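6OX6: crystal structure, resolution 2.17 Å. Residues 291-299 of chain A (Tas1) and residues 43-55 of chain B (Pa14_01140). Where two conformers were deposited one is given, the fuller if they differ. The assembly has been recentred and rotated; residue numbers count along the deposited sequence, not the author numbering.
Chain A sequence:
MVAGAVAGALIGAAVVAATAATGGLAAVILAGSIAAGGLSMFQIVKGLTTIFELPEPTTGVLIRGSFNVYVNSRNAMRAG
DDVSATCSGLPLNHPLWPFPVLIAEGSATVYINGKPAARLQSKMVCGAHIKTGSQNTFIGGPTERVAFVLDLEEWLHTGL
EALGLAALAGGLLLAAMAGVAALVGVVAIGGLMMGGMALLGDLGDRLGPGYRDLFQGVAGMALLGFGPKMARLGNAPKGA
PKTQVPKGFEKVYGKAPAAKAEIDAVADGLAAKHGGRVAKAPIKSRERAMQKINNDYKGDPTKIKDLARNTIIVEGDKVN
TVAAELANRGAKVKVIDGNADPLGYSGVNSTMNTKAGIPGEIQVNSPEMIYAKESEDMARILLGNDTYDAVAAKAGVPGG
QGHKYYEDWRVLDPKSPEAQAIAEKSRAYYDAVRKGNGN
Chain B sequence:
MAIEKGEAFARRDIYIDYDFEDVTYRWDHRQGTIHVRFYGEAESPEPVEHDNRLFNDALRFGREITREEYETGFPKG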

ATOM      1  N   GLN A 291      13.897   2.119  -9.436  1.00 42.57           N
ATOM      2  CA  GLN A 291      14.262   2.545  -8.092  1.00 45.06           C
ATOM      3  C   GLN A 291      13.457   1.763  -7.059  1.00 40.94           C
ATOM      4  O   GLN A 291      13.985   1.369  -6.018  1.00 39.14           O
ATOM      5  CB  GLN A 291      14.025   4.046  -7.921  1.00 53.41           C
ATOM      6  CG  GLN A 291      15.165   4.916  -8.425  1.00 69.90           C
ATOM      7  CD  GLN A 291      16.504   4.521  -7.835  1.00 80.62           C
ATOM      8  OE1 GLN A 291      16.824   3.336  -7.730  1.00 83.98           O
ATOM      9  NE2 GLN A 291      17.295   5.514  -7.445  1.00 83.02           N
ATOM     10  N   LYS A 292      12.178   1.540  -7.349  1.00 39.23           N
ATOM     11  CA  LYS A 292      11.310   0.792  -6.434  1.00 37.97           C
ATOM     12  C   LYS A 292      11.693  -0.687  -6.385  1.00 37.22           C
ATOM     13  O   LYS A 292      11.711  -1.301  -5.306  1.00 38.99           O
ATOM     14  CB  LYS A 292       9.851   0.965  -6.850  1.00 39.51           C
ATOM     15  CG  LYS A 292       8.856   0.282  -5.940  1.00 40.59           C
ATOM     16  CD  LYS A 292       7.446   0.737  -6.263  1.00 46.43           C
ATOM     17  CE  LYS A 292       6.457   0.321  -5.181  1.00 49.50           C
ATOM     18  NZ  LYS A 292       5.111   0.889  -5.468  1.00 52.19           N
ATOM     19  N   ILE A 293      12.016  -1.280  -7.536  1.00 38.12           N
ATOM     20  CA  ILE A 293      12.506  -2.661  -7.543  1.00 38.58           C
ATOM     21  C   ILE A 293      13.781  -2.786  -6.726  1.00 38.14           C
ATOM     22  O   ILE A 293      13.946  -3.736  -5.949  1.00 37.56           O
ATOM     23  CB  ILE A 293      12.743  -3.140  -8.984  1.00 39.44           C
ATOM     24  CG1 ILE A 293      11.395  -3.400  -9.655  1.00 43.87           C
ATOM     25  CG2 ILE A 293      13.677  -4.386  -8.984  1.00 39.89           C
ATOM     26  CD1 ILE A 293      11.469  -3.393 -11.209  1.00 41.06           C
ATOM     27  N   ASN A 294      14.722  -1.853  -6.922  1.00 39.10           N
ATOM     28  CA  ASN A 294      15.994  -1.927  -6.213  1.00 39.43           C
ATOM     29  C   ASN A 294      15.842  -1.676  -4.712  1.00 49.26           C
ATOM     30  O   ASN A 294      16.531  -2.319  -3.909  1.00 45.63           O
ATOM     31  CB  ASN A 294      16.992  -0.931  -6.811  1.00 40.95           C
ATOM     32  CG  ASN A 294      17.424  -1.310  -8.232  1.00 42.42           C
ATOM     33  OD1 ASN A 294      17.386  -2.476  -8.614  1.00 45.41           O
ATOM     34  ND2 ASN A 294      17.845  -0.310  -9.011  1.00 43.88           N
ATOM     35  N   ASN A 295      14.972  -0.735  -4.309  1.00 37.75           N
ATOM     36  CA  ASN A 295      14.853  -0.357  -2.903  1.00 41.47           C
ATOM     37  C   ASN A 295      13.884  -1.241  -2.126  1.00 41.98           C
ATOM     38  O   ASN A 295      14.241  -1.776  -1.072  1.00 40.81           O
ATOM     39  CB  ASN A 295      14.401   1.094  -2.767  1.00 43.19           C
ATOM     40  CG  ASN A 295      15.487   2.065  -3.141  1.00 51.97           C
ATOM     41  OD1 ASN A 295      16.665   1.856  -2.827  1.00 54.07           O
ATOM     42  ND2 ASN A 295      15.108   3.121  -3.847  1.00 53.39           N
ATOM     43  N   ASP A 296      12.640  -1.353  -2.595  1.00 35.24           N
ATOM     44  CA  ASP A 296      11.686  -2.197  -1.890  1.00 34.27           C
ATOM     45  C   ASP A 296      12.003  -3.673  -2.046  1.00 35.83           C
ATOM     46  O   ASP A 296      11.852  -4.448  -1.088  1.00 34.81           O
ATOM     47  CB  ASP A 296      10.264  -1.932  -2.379  1.00 34.21           C
ATOM     48  CG  ASP A 296       9.745  -0.565  -1.949  1.00 40.66           C
ATOM     49  OD1 ASP A 296      10.369   0.091  -1.060  1.00 34.01           O
ATOM     50  OD2 ASP A 296       8.683  -0.167  -2.487  1.00 40.32           O
ATOM     51  N   TYR A 297      12.414  -4.084  -3.245  1.00 33.63           N
ATOM     52  CA  TYR A 297      12.448  -5.496  -3.576  1.00 30.91           C
ATOM     53  C   TYR A 297      13.853  -6.017  -3.807  1.00 31.80           C
ATOM     54  O   TYR A 297      14.003  -7.127  -4.338  1.00 32.49           O
ATOM     55  CB  TYR A 297      11.564  -5.752  -4.789  1.00 35.04           C
ATOM     56  CG  TYR A 297      10.141  -5.378  -4.515  1.00 32.82           C
ATOM     57  CD1 TYR A 297       9.386  -6.082  -3.566  1.00 29.79           C
ATOM     58  CD2 TYR A 297       9.551  -4.318  -5.174  1.00 30.68           C
ATOM     59  CE1 TYR A 297       8.057  -5.731  -3.297  1.00 29.11           C
ATOM     60  CE2 TYR A 297       8.235  -3.951  -4.913  1.00 31.59           C
ATOM     61  CZ  TYR A 297       7.488  -4.655  -3.976  1.00 30.14           C
ATOM     62  OH  TYR A 297       6.166  -4.274  -3.738  1.00 29.36           O
ATOM     63  N   LYS A 298      14.872  -5.250  -3.416  1.00 32.67           N
ATOM     64  CA  LYS A 298      16.280  -5.669  -3.461  1.00 33.84           C
ATOM     65  C   LYS A 298      16.694  -6.176  -4.840  1.00 35.59           C
ATOM     66  O   LYS A 298      17.473  -7.122  -4.959  1.00 39.42           O
ATOM     67  CB  LYS A 298      16.586  -6.720  -2.389  1.00 32.39           C
ATOM     68  CG  LYS A 298      16.376  -6.213  -0.961  1.00 33.70           C
ATOM     69  CD  LYS A 298      17.076  -4.873  -0.674  1.00 34.50           C
ATOM     70  CE  LYS A 298      17.275  -4.685   0.841  1.00 30.53           C
ATOM     71  NZ  LYS A 298      17.929  -3.343   1.137  1.00 30.66           N
ATOM     72  N   GLY A 299      16.166  -5.545  -5.890  1.00 35.08           N
ATOM     73  CA  GLY A 299      16.596  -5.790  -7.253  1.00 41.63           C
ATOM     74  C   GLY A 299      15.866  -6.889  -7.997  1.00 43.79           C
ATOM     75  O   GLY A 299      16.206  -7.159  -9.161  1.00 46.29           O
TER
ATOM     76  N   GLU B  43      17.567 -14.184   4.194  1.00 39.71           N
ATOM     77  CA  GLU B  43      17.580 -12.762   4.494  1.00 40.34           C
ATOM     78  C   GLU B  43      18.538 -12.018   3.560  1.00 40.85           C
ATOM     79  O   GLU B  43      19.659 -12.473   3.295  1.00 39.82           O
ATOM     80  CB  GLU B  43      17.984 -12.548   5.955  1.00 33.50           C
ATOM     81  CG  GLU B  43      18.017 -11.097   6.398  1.00 33.00           C
ATOM     82  CD  GLU B  43      18.400 -10.964   7.862  1.00 37.17           C
ATOM     83  OE1 GLU B  43      19.610 -10.764   8.117  1.00 37.06           O
ATOM     84  OE2 GLU B  43      17.502 -11.071   8.750  1.00 31.99           O
ATOM     85  N   SER B  44      18.094 -10.860   3.070  1.00 38.05           N
ATOM     86  CA  SER B  44      18.950 -10.061   2.212  1.00 39.42           C
ATOM     87  C   SER B  44      20.074  -9.472   3.059  1.00 36.72           C
ATOM     88  O   SER B  44      19.830  -9.000   4.172  1.00 39.05           O
ATOM     89  CB  SER B  44      18.147  -8.928   1.550  1.00 42.85           C
ATOM     90  OG  SER B  44      17.258  -9.462   0.571  1.00 45.25           O
ATOM     91  N   PRO B  45      21.313  -9.475   2.570  1.00 39.29           N
ATOM     92  CA  PRO B  45      22.383  -8.840   3.357  1.00 37.53           C
ATOM     93  C   PRO B  45      22.253  -7.326   3.448  1.00 37.18           C
ATOM     94  O   PRO B  45      22.643  -6.756   4.473  1.00 38.63           O
ATOM     95  CB  PRO B  45      23.661  -9.260   2.616  1.00 44.19           C
ATOM     96  CG  PRO B  45      23.205  -9.548   1.201  1.00 43.53           C
ATOM     97  CD  PRO B  45      21.835 -10.165   1.375  1.00 39.56           C
ATOM     98  N   GLU B  46      21.708  -6.645   2.444  1.00 37.77           N
ATOM     99  CA  GLU B  46      21.689  -5.172   2.492  1.00 39.04           C
ATOM    100  C   GLU B  46      20.647  -4.662   3.487  1.00 38.56           C
ATOM    101  O   GLU B  46      19.448  -4.932   3.312  1.00 35.52           O
ATOM    102  CB  GLU B  46      21.399  -4.585   1.124  1.00 37.06           C
ATOM    103  CG  GLU B  46      21.644  -3.080   1.058  1.00 46.05           C
ATOM    104  CD  GLU B  46      21.232  -2.458  -0.281  1.00 51.76           C
ATOM    105  OE1 GLU B  46      20.202  -2.885  -0.852  1.00 53.48           O
ATOM    106  OE2 GLU B  46      21.950  -1.544  -0.772  1.00 56.02           O
ATOM    107  N   PRO B  47      21.046  -3.888   4.516  1.00 38.52           N
ATOM    108  CA  PRO B  47      20.052  -3.277   5.423  1.00 37.81           C
ATOM    109  C   PRO B  47      19.011  -2.480   4.654  1.00 39.47           C
ATOM    110  O   PRO B  47      19.234  -2.100   3.495  1.00 39.48           O
ATOM    111  CB  PRO B  47      20.889  -2.341   6.306  1.00 37.71           C
ATOM    112  CG  PRO B  47      22.315  -2.831   6.173  1.00 37.53           C
ATOM    113  CD  PRO B  47      22.424  -3.446   4.790  1.00 37.29           C
ATOM    114  N   VAL B  48      17.882  -2.215   5.296  1.00 32.10           N
ATOM    115  CA  VAL B  48      16.770  -1.469   4.719  1.00 31.19           C
ATOM    116  C   VAL B  48      16.721  -0.110   5.392  1.00 31.08           C
ATOM    117  O   VAL B  48      16.894  -0.015   6.614  1.00 30.93           O
ATOM    118  CB  VAL B  48      15.444  -2.228   4.921  1.00 29.73           C
ATOM    119  CG1 VAL B  48      14.236  -1.359   4.548  1.00 28.69           C
ATOM    120  CG2 VAL B  48      15.472  -3.556   4.140  1.00 30.01           C
ATOM    121  N   GLU B  49      16.489   0.935   4.592  1.00 31.27           N
ATOM    122  CA  GLU B  49      16.346   2.299   5.087  1.00 37.70           C
ATOM    123  C   GLU B  49      15.040   2.499   5.863  1.00 39.21           C
ATOM    124  O   GLU B  49      13.968   2.016   5.470  1.00 28.55           O
ATOM    125  CB  GLU B  49      16.385   3.264   3.921  1.00 44.79           C
ATOM    126  CG  GLU B  49      16.971   4.582   4.291  1.00 60.35           C
ATOM    127  CD  GLU B  49      18.441   4.673   3.941  1.00 73.86           C
ATOM    128  OE1 GLU B  49      19.075   3.598   3.777  1.00 76.17           O
ATOM    129  OE2 GLU B  49      18.954   5.818   3.825  1.00 79.43           O
ATOM    130  N   HIS B  50      15.112   3.266   6.951  1.00 29.60           N
ATOM    131  CA  HIS B  50      13.962   3.265   7.841  0.60 30.01           C
ATOM    132  C   HIS B  50      12.770   3.987   7.233  1.00 31.19           C
ATOM    133  O   HIS B  50      11.631   3.737   7.659  1.00 25.80           O
ATOM    134  CB  HIS B  50      14.331   3.859   9.204  0.60 32.87           C
ATOM    135  CG  HIS B  50      14.464   5.348   9.203  0.60 32.57           C
ATOM    136  ND1 HIS B  50      15.685   5.978   9.140  0.60 33.88           N
ATOM    137  CD2 HIS B  50      13.532   6.328   9.253  0.60 28.28           C
ATOM    138  CE1 HIS B  50      15.500   7.287   9.146  0.60 34.98           C
ATOM    139  NE2 HIS B  50      14.204   7.525   9.213  0.60 32.76           N
ATOM    140  N   ASP B  51      12.979   4.832   6.218  1.00 30.08           N
ATOM    141  CA  ASP B  51      11.851   5.438   5.509  1.00 31.76           C
ATOM    142  C   ASP B  51      11.427   4.638   4.274  1.00 26.99           C
ATOM    143  O   ASP B  51      10.715   5.173   3.422  1.00 26.78           O
ATOM    144  CB  ASP B  51      12.166   6.879   5.114  1.00 35.24           C
ATOM    145  CG  ASP B  51      13.193   6.967   4.008  1.00 45.60           C
ATOM    146  OD1 ASP B  51      14.064   6.065   3.908  1.00 44.44           O
ATOM    147  OD2 ASP B  51      13.140   7.966   3.253  1.00 52.13           O
ATOM    148  N   ASN B  52      11.836   3.374   4.170  1.00 27.12           N
ATOM    149  CA  ASN B  52      11.518   2.567   2.995  1.00 30.25           C
ATOM    150  C   ASN B  52      10.012   2.320   2.888  1.00 25.63           C
ATOM    151  O   ASN B  52       9.341   2.024   3.876  1.00 24.47           O
ATOM    152  CB  ASN B  52      12.253   1.234   3.073  1.00 29.24           C
ATOM    153  CG  ASN B  52      11.852   0.287   1.982  1.00 27.57           C
ATOM    154  OD1 ASN B  52      11.007  -0.608   2.174  1.00 26.58           O
ATOM    155  ND2 ASN B  52      12.442   0.477   0.818  1.00 28.76           N
ATOM    156  N   ARG B  53       9.486   2.416   1.668  1.00 21.09           N
ATOM    157  CA  ARG B  53       8.047   2.314   1.440  1.00 20.86           C
ATOM    158  C   ARG B  53       7.488   0.987   1.950  1.00 19.07           C
ATOM    159  O   ARG B  53       6.507   0.951   2.697  1.00 17.66           O
ATOM    160  CB  ARG B  53       7.772   2.471  -0.061  1.00 29.35           C
ATOM    161  CG  ARG B  53       6.308   2.728  -0.421  1.00 36.27           C
ATOM    162  CD  ARG B  53       5.496   1.425  -0.581  1.00 39.38           C
ATOM    163  NE  ARG B  53       6.170   0.412  -1.404  1.00 42.24           N
ATOM    164  CZ  ARG B  53       5.679  -0.808  -1.644  1.00 44.19           C
ATOM    165  NH1 ARG B  53       4.525  -1.174  -1.106  1.00 44.12           N
ATOM    166  NH2 ARG B  53       6.349  -1.675  -2.404  1.00 45.85           N
ATOM    167  N   LEU B  54       8.068  -0.119   1.503  1.00 19.56           N
ATOM    168  CA  LEU B  54       7.485  -1.426   1.806  1.00 18.69           C
ATOM    169  C   LEU B  54       7.620  -1.741   3.292  1.00 16.99           C
ATOM    170  O   LEU B  54       6.700  -2.289   3.917  1.00 18.65           O
ATOM    171  CB  LEU B  54       8.163  -2.487   0.934  1.00 20.35           C
ATOM    172  CG  LEU B  54       7.765  -3.961   1.077  1.00 25.02           C
ATOM    173  CD1 LEU B  54       6.285  -4.111   0.741  1.00 21.62           C
ATOM    174  CD2 LEU B  54       8.657  -4.865   0.174  1.00 22.40           C
ATOM    175  N   PHE B  55       8.726  -1.321   3.900  1.00 18.01           N
ATOM    176  CA  PHE B  55       8.871  -1.481   5.343  1.00 18.84           C
ATOM    177  C   PHE B  55       7.776  -0.744   6.115  1.00 19.72           C
ATOM    178  O   PHE B  55       7.174  -1.301   7.042  1.00 16.55           O
ATOM    179  CB  PHE B  55      10.236  -0.977   5.792  1.00 16.72           C
ATOM    180  CG  PHE B  55      10.398  -0.984   7.300  1.00 18.78           C
ATOM    181  CD1 PHE B  55      10.438  -2.190   7.991  1.00 19.63           C
ATOM    182  CD2 PHE B  55      10.466   0.206   8.024  1.00 19.71           C
ATOM    183  CE1 PHE B  55      10.581  -2.221   9.362  1.00 20.48           C
ATOM    184  CE2 PHE B  55      10.605   0.178   9.418  1.00 20.83           C
ATOM    185  CZ  PHE B  55      10.663  -1.031  10.082  1.00 19.55           C
TER
HETATM  186  O   HOH W   1      19.126  -3.308  -4.097  1.00 40.01           O
HETATM  187  O   HOH W   2      11.829  -3.427   1.891  1.00 29.48           O
HETATM  188  O   HOH W   3      10.990   3.247  -0.679  1.00 37.06           O

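The contact is anchored by Asp296(A) of Tas1, whose carboxylate meets the start of a helix in Pa14_01140. Its OD2 forms a salt bridge with Arg53(B), accepting from two nitrogens of the same guanidinium: OD2 lies 2.8 Å from Arg53(B) NE and 2.8 Å from Arg53(B) NH2. One oxygen thus bridges two neighbouring N-H groups, and it lies near the guanidinium plane, where those hydrogens point. Arginine suits this place because its planar head presents several donors along one edge. The same NH2 also donates to Tyr297(A) OH at 2.9 Å, so a single nitrogen ties together two consecutive residues of chain A.

The other carboxylate oxygen faces the helix start. Asn52(B) ND2 donates to Asp296(A) OD1 at 2.8 Å, a short but weak bond because the angle at the hydrogen is only 122°. Leu54(B) N reaches the same OD1 at 3.5 Å, well aligned but long, and so also weak. Asparagine is apt at this N-cap position because its amide has two different ends: OD1 accepts from Phe55(B) N at 2.9 Å, capping the helix, while ND2 remains free to donate across the interface. An aspartate from the partner chain also suits a helix start, where backbone N-H groups lack acceptors within their own helix.

Water extends this network. Water 3 donates to Asp296(A) OD1 at 3.2 Å and accepts from Arg53(B) N at 2.9 Å, linking a further backbone amide to the carboxylate. Water 2 donates both to Asp296(A) O, 3.1 Å away, and to Asn52(B) OD1, 3.0 Å away, joining two acceptors that could not bond to each other directly.

A second polar site is built around Lys298(A), just beyond the helix. Its ammonium donates to Glu46(B) O at 3.1 Å from NZ and to Pro47(B) O at 3.0 Å from NZ, and forms a salt bridge in which NZ lies 3.1 Å from Glu46(B) OE1. Three acceptors from two adjacent residues gather round the ammonium, which has three hydrogens to offer, though the two carbonyls lie too close together in direction for each to have a well-aligned hydrogen of its own. A proline carbonyl accepts as any other backbone carbonyl does, so Pro47(B) can serve lysine here.

Packing fills the space around these bonds. Lys298(A) buries the most surface of any residue in the contact; its CG passes 3.7 Å from Ser44(B) OG, and its NZ comes within 3.9 Å of Val48(B) CG2. Tyr297(A) serves both polar and apolar roles: besides the bond through its hydroxyl, its CE1 packs 3.6 Å from Leu54(B) CD2, with the leucine oblique to the ring. Leu54(B) also sets its CB 3.8 Å from Asp296(A) CG. Lys292(A) NZ lies over one face of the guanidinium, 4.2 Å from Arg53(B) NH2. These like charges are close together, but the carboxylate of Asp296(A) offsets some of the positive charge, and Lys292(A) NZ is hydrogen-bonded elsewhere in the structure.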